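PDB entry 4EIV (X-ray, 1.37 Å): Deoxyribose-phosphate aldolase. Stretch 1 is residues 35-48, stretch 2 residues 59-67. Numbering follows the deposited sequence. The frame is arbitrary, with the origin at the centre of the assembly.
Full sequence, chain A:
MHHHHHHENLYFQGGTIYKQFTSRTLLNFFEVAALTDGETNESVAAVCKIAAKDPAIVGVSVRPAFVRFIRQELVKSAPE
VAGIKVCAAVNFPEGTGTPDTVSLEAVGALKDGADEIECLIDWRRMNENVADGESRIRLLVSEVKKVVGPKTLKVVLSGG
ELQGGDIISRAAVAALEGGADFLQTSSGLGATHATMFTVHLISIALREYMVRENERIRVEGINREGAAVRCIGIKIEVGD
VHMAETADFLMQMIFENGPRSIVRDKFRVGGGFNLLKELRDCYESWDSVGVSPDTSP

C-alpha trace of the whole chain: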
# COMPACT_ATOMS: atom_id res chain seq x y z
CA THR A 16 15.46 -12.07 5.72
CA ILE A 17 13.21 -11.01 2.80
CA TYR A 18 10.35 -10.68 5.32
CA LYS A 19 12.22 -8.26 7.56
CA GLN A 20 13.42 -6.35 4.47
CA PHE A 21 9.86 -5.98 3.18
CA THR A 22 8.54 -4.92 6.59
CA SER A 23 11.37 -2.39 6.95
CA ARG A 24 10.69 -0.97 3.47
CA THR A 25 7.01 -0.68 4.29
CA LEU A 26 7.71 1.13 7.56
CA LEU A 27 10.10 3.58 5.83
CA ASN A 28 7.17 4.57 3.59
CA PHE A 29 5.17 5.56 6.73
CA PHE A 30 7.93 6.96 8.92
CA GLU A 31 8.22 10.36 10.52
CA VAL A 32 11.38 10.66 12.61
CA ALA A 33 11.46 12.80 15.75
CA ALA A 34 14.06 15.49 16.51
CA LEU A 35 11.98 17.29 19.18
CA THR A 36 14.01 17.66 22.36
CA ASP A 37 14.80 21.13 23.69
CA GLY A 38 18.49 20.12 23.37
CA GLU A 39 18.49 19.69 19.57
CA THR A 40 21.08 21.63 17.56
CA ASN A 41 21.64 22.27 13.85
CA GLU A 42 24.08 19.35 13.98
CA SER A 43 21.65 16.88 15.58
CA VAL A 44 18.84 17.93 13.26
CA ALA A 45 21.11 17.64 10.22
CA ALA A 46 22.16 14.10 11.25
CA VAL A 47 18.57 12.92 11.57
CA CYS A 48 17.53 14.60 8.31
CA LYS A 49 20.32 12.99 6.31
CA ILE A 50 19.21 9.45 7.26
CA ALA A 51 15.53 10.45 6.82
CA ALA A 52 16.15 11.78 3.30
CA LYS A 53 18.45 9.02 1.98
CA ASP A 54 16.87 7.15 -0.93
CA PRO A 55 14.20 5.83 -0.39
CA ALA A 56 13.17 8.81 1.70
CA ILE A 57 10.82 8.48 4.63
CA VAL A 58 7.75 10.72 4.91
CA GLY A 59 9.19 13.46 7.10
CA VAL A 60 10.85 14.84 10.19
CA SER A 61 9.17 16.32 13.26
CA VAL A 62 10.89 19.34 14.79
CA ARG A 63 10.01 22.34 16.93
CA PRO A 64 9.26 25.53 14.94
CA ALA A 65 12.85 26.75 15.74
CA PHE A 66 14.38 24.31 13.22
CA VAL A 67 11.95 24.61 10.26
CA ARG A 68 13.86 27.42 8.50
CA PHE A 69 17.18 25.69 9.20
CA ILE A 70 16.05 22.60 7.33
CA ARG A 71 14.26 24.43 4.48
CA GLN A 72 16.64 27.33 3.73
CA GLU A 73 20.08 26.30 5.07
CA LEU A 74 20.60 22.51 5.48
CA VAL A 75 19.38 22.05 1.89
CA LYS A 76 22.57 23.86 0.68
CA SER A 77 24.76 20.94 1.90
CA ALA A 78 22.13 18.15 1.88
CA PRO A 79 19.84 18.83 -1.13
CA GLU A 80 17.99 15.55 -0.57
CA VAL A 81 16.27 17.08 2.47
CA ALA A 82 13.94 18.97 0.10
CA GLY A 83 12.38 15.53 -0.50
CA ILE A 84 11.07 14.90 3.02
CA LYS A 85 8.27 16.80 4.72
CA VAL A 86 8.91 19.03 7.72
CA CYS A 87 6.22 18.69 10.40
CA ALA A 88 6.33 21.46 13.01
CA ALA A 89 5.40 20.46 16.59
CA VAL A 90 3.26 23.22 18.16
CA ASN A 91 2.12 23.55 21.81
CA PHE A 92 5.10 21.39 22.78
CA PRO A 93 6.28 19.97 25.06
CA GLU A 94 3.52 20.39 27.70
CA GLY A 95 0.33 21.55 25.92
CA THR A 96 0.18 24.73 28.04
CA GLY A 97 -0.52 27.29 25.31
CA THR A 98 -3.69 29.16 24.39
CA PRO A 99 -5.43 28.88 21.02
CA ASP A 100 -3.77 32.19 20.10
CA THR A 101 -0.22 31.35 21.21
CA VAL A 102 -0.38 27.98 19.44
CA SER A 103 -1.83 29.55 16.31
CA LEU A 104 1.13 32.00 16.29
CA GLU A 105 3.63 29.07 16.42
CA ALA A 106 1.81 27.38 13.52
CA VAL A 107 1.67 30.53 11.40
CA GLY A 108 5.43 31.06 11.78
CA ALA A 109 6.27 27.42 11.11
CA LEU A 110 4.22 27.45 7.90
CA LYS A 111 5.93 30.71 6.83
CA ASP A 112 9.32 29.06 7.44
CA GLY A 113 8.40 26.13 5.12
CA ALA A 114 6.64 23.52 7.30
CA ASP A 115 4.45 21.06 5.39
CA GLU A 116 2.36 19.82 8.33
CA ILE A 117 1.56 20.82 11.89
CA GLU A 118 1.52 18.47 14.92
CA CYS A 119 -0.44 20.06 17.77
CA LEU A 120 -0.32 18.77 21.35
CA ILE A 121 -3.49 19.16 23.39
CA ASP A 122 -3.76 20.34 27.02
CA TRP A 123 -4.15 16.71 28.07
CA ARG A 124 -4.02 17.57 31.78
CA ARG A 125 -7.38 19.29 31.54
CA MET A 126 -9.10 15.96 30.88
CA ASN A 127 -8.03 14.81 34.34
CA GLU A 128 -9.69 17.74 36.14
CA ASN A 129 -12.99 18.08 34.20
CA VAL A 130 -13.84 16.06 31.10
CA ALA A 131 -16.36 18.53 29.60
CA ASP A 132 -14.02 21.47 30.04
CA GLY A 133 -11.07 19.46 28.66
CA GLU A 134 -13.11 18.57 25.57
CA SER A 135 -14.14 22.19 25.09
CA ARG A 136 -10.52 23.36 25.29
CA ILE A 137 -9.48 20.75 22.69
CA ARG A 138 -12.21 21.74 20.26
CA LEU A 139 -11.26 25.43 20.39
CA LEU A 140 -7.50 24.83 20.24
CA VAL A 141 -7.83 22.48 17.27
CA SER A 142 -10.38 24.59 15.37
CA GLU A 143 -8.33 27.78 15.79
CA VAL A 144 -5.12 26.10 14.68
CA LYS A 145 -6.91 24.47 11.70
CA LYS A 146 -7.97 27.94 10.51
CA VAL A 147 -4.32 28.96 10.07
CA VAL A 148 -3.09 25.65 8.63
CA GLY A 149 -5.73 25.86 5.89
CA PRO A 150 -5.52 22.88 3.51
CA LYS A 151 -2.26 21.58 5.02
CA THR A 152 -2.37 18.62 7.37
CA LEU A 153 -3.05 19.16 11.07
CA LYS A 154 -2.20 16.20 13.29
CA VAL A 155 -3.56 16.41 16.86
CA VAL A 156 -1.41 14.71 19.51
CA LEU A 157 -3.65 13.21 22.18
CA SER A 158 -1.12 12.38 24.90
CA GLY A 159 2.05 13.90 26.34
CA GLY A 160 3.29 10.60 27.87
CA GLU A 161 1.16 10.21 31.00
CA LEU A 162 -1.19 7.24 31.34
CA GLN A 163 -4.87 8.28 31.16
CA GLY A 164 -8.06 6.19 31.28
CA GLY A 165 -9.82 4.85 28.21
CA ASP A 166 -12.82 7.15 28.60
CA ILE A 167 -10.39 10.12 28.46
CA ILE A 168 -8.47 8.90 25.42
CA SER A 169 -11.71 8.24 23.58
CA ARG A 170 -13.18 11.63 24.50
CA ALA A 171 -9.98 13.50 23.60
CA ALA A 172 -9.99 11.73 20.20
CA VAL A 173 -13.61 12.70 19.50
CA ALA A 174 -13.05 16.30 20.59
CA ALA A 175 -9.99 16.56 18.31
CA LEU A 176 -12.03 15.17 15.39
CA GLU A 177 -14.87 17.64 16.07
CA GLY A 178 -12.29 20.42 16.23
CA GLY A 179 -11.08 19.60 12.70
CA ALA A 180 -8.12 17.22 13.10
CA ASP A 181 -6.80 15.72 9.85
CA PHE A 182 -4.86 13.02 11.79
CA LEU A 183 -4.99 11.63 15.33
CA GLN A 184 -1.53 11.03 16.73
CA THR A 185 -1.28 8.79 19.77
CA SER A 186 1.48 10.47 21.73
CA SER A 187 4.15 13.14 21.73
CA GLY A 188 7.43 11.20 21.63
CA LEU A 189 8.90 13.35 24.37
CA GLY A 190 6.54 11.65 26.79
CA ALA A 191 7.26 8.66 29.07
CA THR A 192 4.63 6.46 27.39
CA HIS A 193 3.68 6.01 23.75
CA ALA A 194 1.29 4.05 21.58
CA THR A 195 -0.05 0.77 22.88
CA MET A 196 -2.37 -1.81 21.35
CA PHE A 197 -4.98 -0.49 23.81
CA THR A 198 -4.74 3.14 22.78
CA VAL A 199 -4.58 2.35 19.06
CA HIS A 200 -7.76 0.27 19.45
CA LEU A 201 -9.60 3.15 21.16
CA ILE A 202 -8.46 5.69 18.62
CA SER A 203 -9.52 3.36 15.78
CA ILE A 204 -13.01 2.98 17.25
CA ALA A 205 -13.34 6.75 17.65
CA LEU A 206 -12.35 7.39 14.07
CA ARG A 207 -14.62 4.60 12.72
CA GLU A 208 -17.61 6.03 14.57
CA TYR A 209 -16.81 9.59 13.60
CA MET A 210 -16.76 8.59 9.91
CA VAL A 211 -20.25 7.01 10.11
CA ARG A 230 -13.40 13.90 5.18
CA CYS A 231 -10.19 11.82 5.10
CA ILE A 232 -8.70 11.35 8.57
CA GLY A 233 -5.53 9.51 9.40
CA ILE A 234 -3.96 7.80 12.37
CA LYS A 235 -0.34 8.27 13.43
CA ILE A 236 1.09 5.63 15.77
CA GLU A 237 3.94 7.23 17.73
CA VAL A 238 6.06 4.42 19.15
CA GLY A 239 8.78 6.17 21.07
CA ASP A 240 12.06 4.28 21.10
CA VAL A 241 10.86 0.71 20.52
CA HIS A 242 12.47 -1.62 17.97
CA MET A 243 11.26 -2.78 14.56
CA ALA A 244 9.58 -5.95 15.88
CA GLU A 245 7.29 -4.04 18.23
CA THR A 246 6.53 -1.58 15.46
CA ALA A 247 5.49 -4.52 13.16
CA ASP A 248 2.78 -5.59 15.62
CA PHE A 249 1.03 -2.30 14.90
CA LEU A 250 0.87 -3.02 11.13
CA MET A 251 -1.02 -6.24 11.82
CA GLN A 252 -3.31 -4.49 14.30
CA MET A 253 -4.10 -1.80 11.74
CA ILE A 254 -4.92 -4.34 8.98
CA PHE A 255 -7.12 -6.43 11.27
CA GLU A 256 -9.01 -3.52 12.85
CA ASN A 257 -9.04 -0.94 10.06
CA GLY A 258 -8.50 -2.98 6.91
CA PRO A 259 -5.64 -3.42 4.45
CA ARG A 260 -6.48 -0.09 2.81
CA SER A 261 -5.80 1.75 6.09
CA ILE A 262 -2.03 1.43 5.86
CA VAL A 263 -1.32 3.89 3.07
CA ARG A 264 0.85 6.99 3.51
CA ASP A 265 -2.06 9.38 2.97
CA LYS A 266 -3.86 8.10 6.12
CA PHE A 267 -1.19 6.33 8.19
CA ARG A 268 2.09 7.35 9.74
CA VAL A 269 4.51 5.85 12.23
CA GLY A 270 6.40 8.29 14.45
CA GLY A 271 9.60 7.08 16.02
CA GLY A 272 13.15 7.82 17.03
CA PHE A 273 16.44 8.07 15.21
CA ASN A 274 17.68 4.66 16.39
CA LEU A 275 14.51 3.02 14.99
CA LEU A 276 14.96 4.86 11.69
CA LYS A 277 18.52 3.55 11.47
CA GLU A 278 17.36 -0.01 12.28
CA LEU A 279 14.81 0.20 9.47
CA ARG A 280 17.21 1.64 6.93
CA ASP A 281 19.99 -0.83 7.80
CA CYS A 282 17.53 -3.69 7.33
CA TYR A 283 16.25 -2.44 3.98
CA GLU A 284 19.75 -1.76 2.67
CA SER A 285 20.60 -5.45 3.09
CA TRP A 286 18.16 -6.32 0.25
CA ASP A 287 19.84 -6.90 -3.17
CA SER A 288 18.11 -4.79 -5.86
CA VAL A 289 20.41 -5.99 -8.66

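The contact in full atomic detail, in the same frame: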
# COMPACT_ATOMS: atom_id res chain seq x y z
N LEU A 35 12.86 16.38 18.42
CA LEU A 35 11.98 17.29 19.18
C LEU A 35 12.44 17.75 20.54
O LEU A 35 11.72 18.52 21.17
CB LEU A 35 10.62 16.57 19.43
CG LEU A 35 9.78 16.31 18.19
CD1 LEU A 35 8.67 15.29 18.45
CD2 LEU A 35 9.22 17.64 17.67
N THR A 36 13.58 17.27 21.02
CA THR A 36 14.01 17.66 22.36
C THR A 36 14.45 19.12 22.38
O THR A 36 14.86 19.69 21.36
CB THR A 36 15.12 16.76 22.92
OG1 THR A 36 16.35 16.99 22.23
CG2 THR A 36 14.74 15.28 22.85
N ASP A 37 14.37 19.74 23.56
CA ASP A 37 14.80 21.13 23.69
C ASP A 37 16.32 21.25 23.44
O ASP A 37 16.81 22.33 23.13
CB ASP A 37 14.43 21.69 25.06
CG ASP A 37 14.68 23.19 25.18
OD1 ASP A 37 15.34 23.62 26.14
OD2 ASP A 37 14.23 23.95 24.29
N GLY A 38 17.05 20.15 23.59
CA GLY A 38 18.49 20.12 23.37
C GLY A 38 18.97 19.94 21.93
O GLY A 38 20.18 19.90 21.69
N GLU A 39 18.06 19.83 20.96
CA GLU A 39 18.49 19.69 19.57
C GLU A 39 19.33 20.89 19.14
O GLU A 39 19.20 22.00 19.67
CB GLU A 39 17.31 19.59 18.60
CG GLU A 39 16.31 18.49 18.88
CD GLU A 39 16.88 17.09 18.92
OE1 GLU A 39 17.87 16.79 18.22
OE2 GLU A 39 16.25 16.26 19.61
N THR A 40 20.19 20.64 18.16
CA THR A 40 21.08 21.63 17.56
C THR A 40 21.00 21.47 16.05
O THR A 40 20.44 20.49 15.57
CB THR A 40 22.55 21.39 17.97
OG1 THR A 40 22.95 20.08 17.56
CG2 THR A 40 22.75 21.54 19.48
N ASN A 41 21.57 22.41 15.31
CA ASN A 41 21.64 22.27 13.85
C ASN A 41 22.28 20.94 13.47
O ASN A 41 21.82 20.25 12.56
CB ASN A 41 22.45 23.39 13.21
CG ASN A 41 21.71 24.71 13.18
OD1 ASN A 41 20.53 24.79 13.50
ND2 ASN A 41 22.42 25.76 12.78
N GLU A 42 23.33 20.58 14.22
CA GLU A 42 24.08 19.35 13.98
C GLU A 42 23.24 18.10 14.21
O GLU A 42 23.27 17.17 13.39
CB GLU A 42 25.35 19.32 14.85
CG GLU A 42 26.47 20.33 14.46
CD GLU A 42 26.16 21.81 14.74
OE1 GLU A 42 26.72 22.65 14.01
OE2 GLU A 42 25.38 22.14 15.67
N SER A 43 22.48 18.06 15.30
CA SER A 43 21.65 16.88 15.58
C SER A 43 20.52 16.77 14.58
O SER A 43 20.19 15.67 14.12
CB SER A 43 21.13 16.88 17.02
OG SER A 43 20.19 17.91 17.24
N VAL A 44 19.92 17.91 14.23
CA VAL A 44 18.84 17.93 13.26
C VAL A 44 19.35 17.51 11.88
O VAL A 44 18.72 16.71 11.19
CB VAL A 44 18.11 19.30 13.23
CG1 VAL A 44 17.13 19.40 12.07
CG2 VAL A 44 17.40 19.54 14.56
N ALA A 45 20.52 18.01 11.49
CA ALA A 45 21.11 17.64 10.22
C ALA A 45 21.34 16.13 10.15
O ALA A 45 21.07 15.50 9.13
CB ALA A 45 22.43 18.38 9.98
N ALA A 46 21.85 15.54 11.24
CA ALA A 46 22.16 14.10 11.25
C ALA A 46 20.91 13.26 11.03
O ALA A 46 20.90 12.31 10.25
CB ALA A 46 22.86 13.71 12.56
N VAL A 47 19.83 13.63 11.70
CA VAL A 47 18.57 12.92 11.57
C VAL A 47 18.02 13.07 10.15
O VAL A 47 17.58 12.10 9.53
CB VAL A 47 17.56 13.44 12.61
CG1 VAL A 47 16.17 12.97 12.29
CG2 VAL A 47 17.99 13.04 14.01
N CYS A 48 18.05 14.30 9.65
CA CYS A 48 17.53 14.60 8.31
C CYS A 48 18.24 13.86 7.19
O CYS A 48 17.61 13.45 6.22
CB CYS A 48 17.56 16.10 8.02
SG CYS A 48 16.30 17.01 8.91
N GLY A 59 8.79 12.18 6.56
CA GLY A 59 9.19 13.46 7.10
C GLY A 59 9.90 13.41 8.43
O GLY A 59 10.25 12.34 8.96
N VAL A 60 10.18 14.62 8.92
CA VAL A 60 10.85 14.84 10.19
C VAL A 60 9.97 15.78 11.01
O VAL A 60 9.38 16.72 10.46
CB VAL A 60 12.28 15.43 10.00
CG1 VAL A 60 12.25 16.77 9.25
CG2 VAL A 60 13.02 15.53 11.33
N SER A 61 9.88 15.49 12.31
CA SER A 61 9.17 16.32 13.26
C SER A 61 10.17 17.13 14.07
O SER A 61 11.02 16.57 14.74
CB SER A 61 8.33 15.49 14.23
OG SER A 61 7.31 14.76 13.56
N VAL A 62 10.04 18.45 14.01
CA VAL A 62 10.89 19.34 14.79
C VAL A 62 10.06 20.44 15.42
O VAL A 62 8.93 20.68 15.02
CB VAL A 62 11.98 20.03 13.90
CG1 VAL A 62 13.01 19.01 13.40
CG2 VAL A 62 11.34 20.78 12.76
N ARG A 63 10.65 21.13 16.39
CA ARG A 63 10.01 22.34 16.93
C ARG A 63 10.11 23.43 15.85
O ARG A 63 10.98 23.37 14.95
CB ARG A 63 10.71 22.85 18.19
CG ARG A 63 10.83 21.87 19.31
CD ARG A 63 9.49 21.35 19.86
NE ARG A 63 9.88 20.66 21.08
CZ ARG A 63 10.06 21.25 22.27
NH1 ARG A 63 9.65 22.50 22.48
NH2 ARG A 63 10.57 20.56 23.27
N PRO A 64 9.23 24.45 15.90
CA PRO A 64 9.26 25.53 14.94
C PRO A 64 10.66 26.14 14.75
O PRO A 64 11.00 26.52 13.63
CB PRO A 64 8.26 26.52 15.52
CG PRO A 64 7.26 25.64 16.17
CD PRO A 64 8.05 24.55 16.79
N ALA A 65 11.48 26.17 15.81
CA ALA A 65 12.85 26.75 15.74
C ALA A 65 13.79 26.15 14.70
O ALA A 65 14.78 26.78 14.35
CB ALA A 65 13.52 26.69 17.10
N PHE A 66 13.50 24.94 14.22
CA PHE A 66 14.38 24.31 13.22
C PHE A 66 13.79 24.17 11.82
O PHE A 66 14.46 23.64 10.93
CB PHE A 66 14.91 22.96 13.73
CG PHE A 66 15.91 23.11 14.83
CD1 PHE A 66 17.22 23.44 14.53
CD2 PHE A 66 15.55 22.98 16.16
CE1 PHE A 66 18.16 23.63 15.52
CE2 PHE A 66 16.50 23.16 17.17
CZ PHE A 66 17.80 23.49 16.84
N VAL A 67 12.60 24.70 11.58
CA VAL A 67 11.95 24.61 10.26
C VAL A 67 12.77 25.35 9.20
O VAL A 67 13.13 24.78 8.16
CB VAL A 67 10.48 25.12 10.28
CG1 VAL A 67 9.85 25.11 8.90
CG2 VAL A 67 9.63 24.27 11.26

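Strand 59-62 lies against helix 41-48, the two running nearly antiparallel: their N-to-C directions differ by 158° and their axes come within 9.9 Å. No backbone hydrogen bonds join helix to strand, so this part of the contact rests on side-chain packing.

Gly59 lies out of reach of stretch 1. Val60 points toward the helix: Val60 CG2 lies 4.2 Å from Val47 CG1, and both methyls pack on the sulfur of Cys48, Val60 CG1 at 4.1 Å and Val60 CG2 at 4.3 Å from Cys48 SG. Branched and apolar, valine fills this buried space without leaving a polar group unpaired, and the weakly polar thiol sulfur tolerates such company. Ser61 is turned sideways; its hydroxyl is satisfied elsewhere in the structure, and its carbonyl O sits 3.6 Å from Leu35 CD2. The CA-to-CB bond of Val62 points away, yet its CG1 still reaches to 4.3 Å from Val44 CG1.

Beyond the strand, Arg63 supplies the polar link. Its NE donates to Leu35 O at 2.8 Å, and its NH2 adds a weak bond to Leu35 O at 3.1 Å. The carbonyl lies at the guanidinium edge, where the N-H groups point, and the long arginine side chain allows this reach. The aliphatic part also packs, with Arg63 CD 4.3 Å from Leu35 CD2.

Pro64 and Ala65 stay out of reach, but the CA-to-CB bond of Phe66 points toward stretch 1, and its ring lies beside the first turn of the helix. Val44 CG2 sits over one ring face, 4.0 Å from the ring centroid, in a CH-pi contact; Asn41 OD1 approaches the edge, 3.3 Å from Phe66 CE1, where the ring hydrogens carry slight positive charge. A flat, broad ring suits both neighbours. The helix start beside it is capped by Thr40, whose OG1 accepts from Ser43 N at 3.1 Å. Val67 lies beyond the contact.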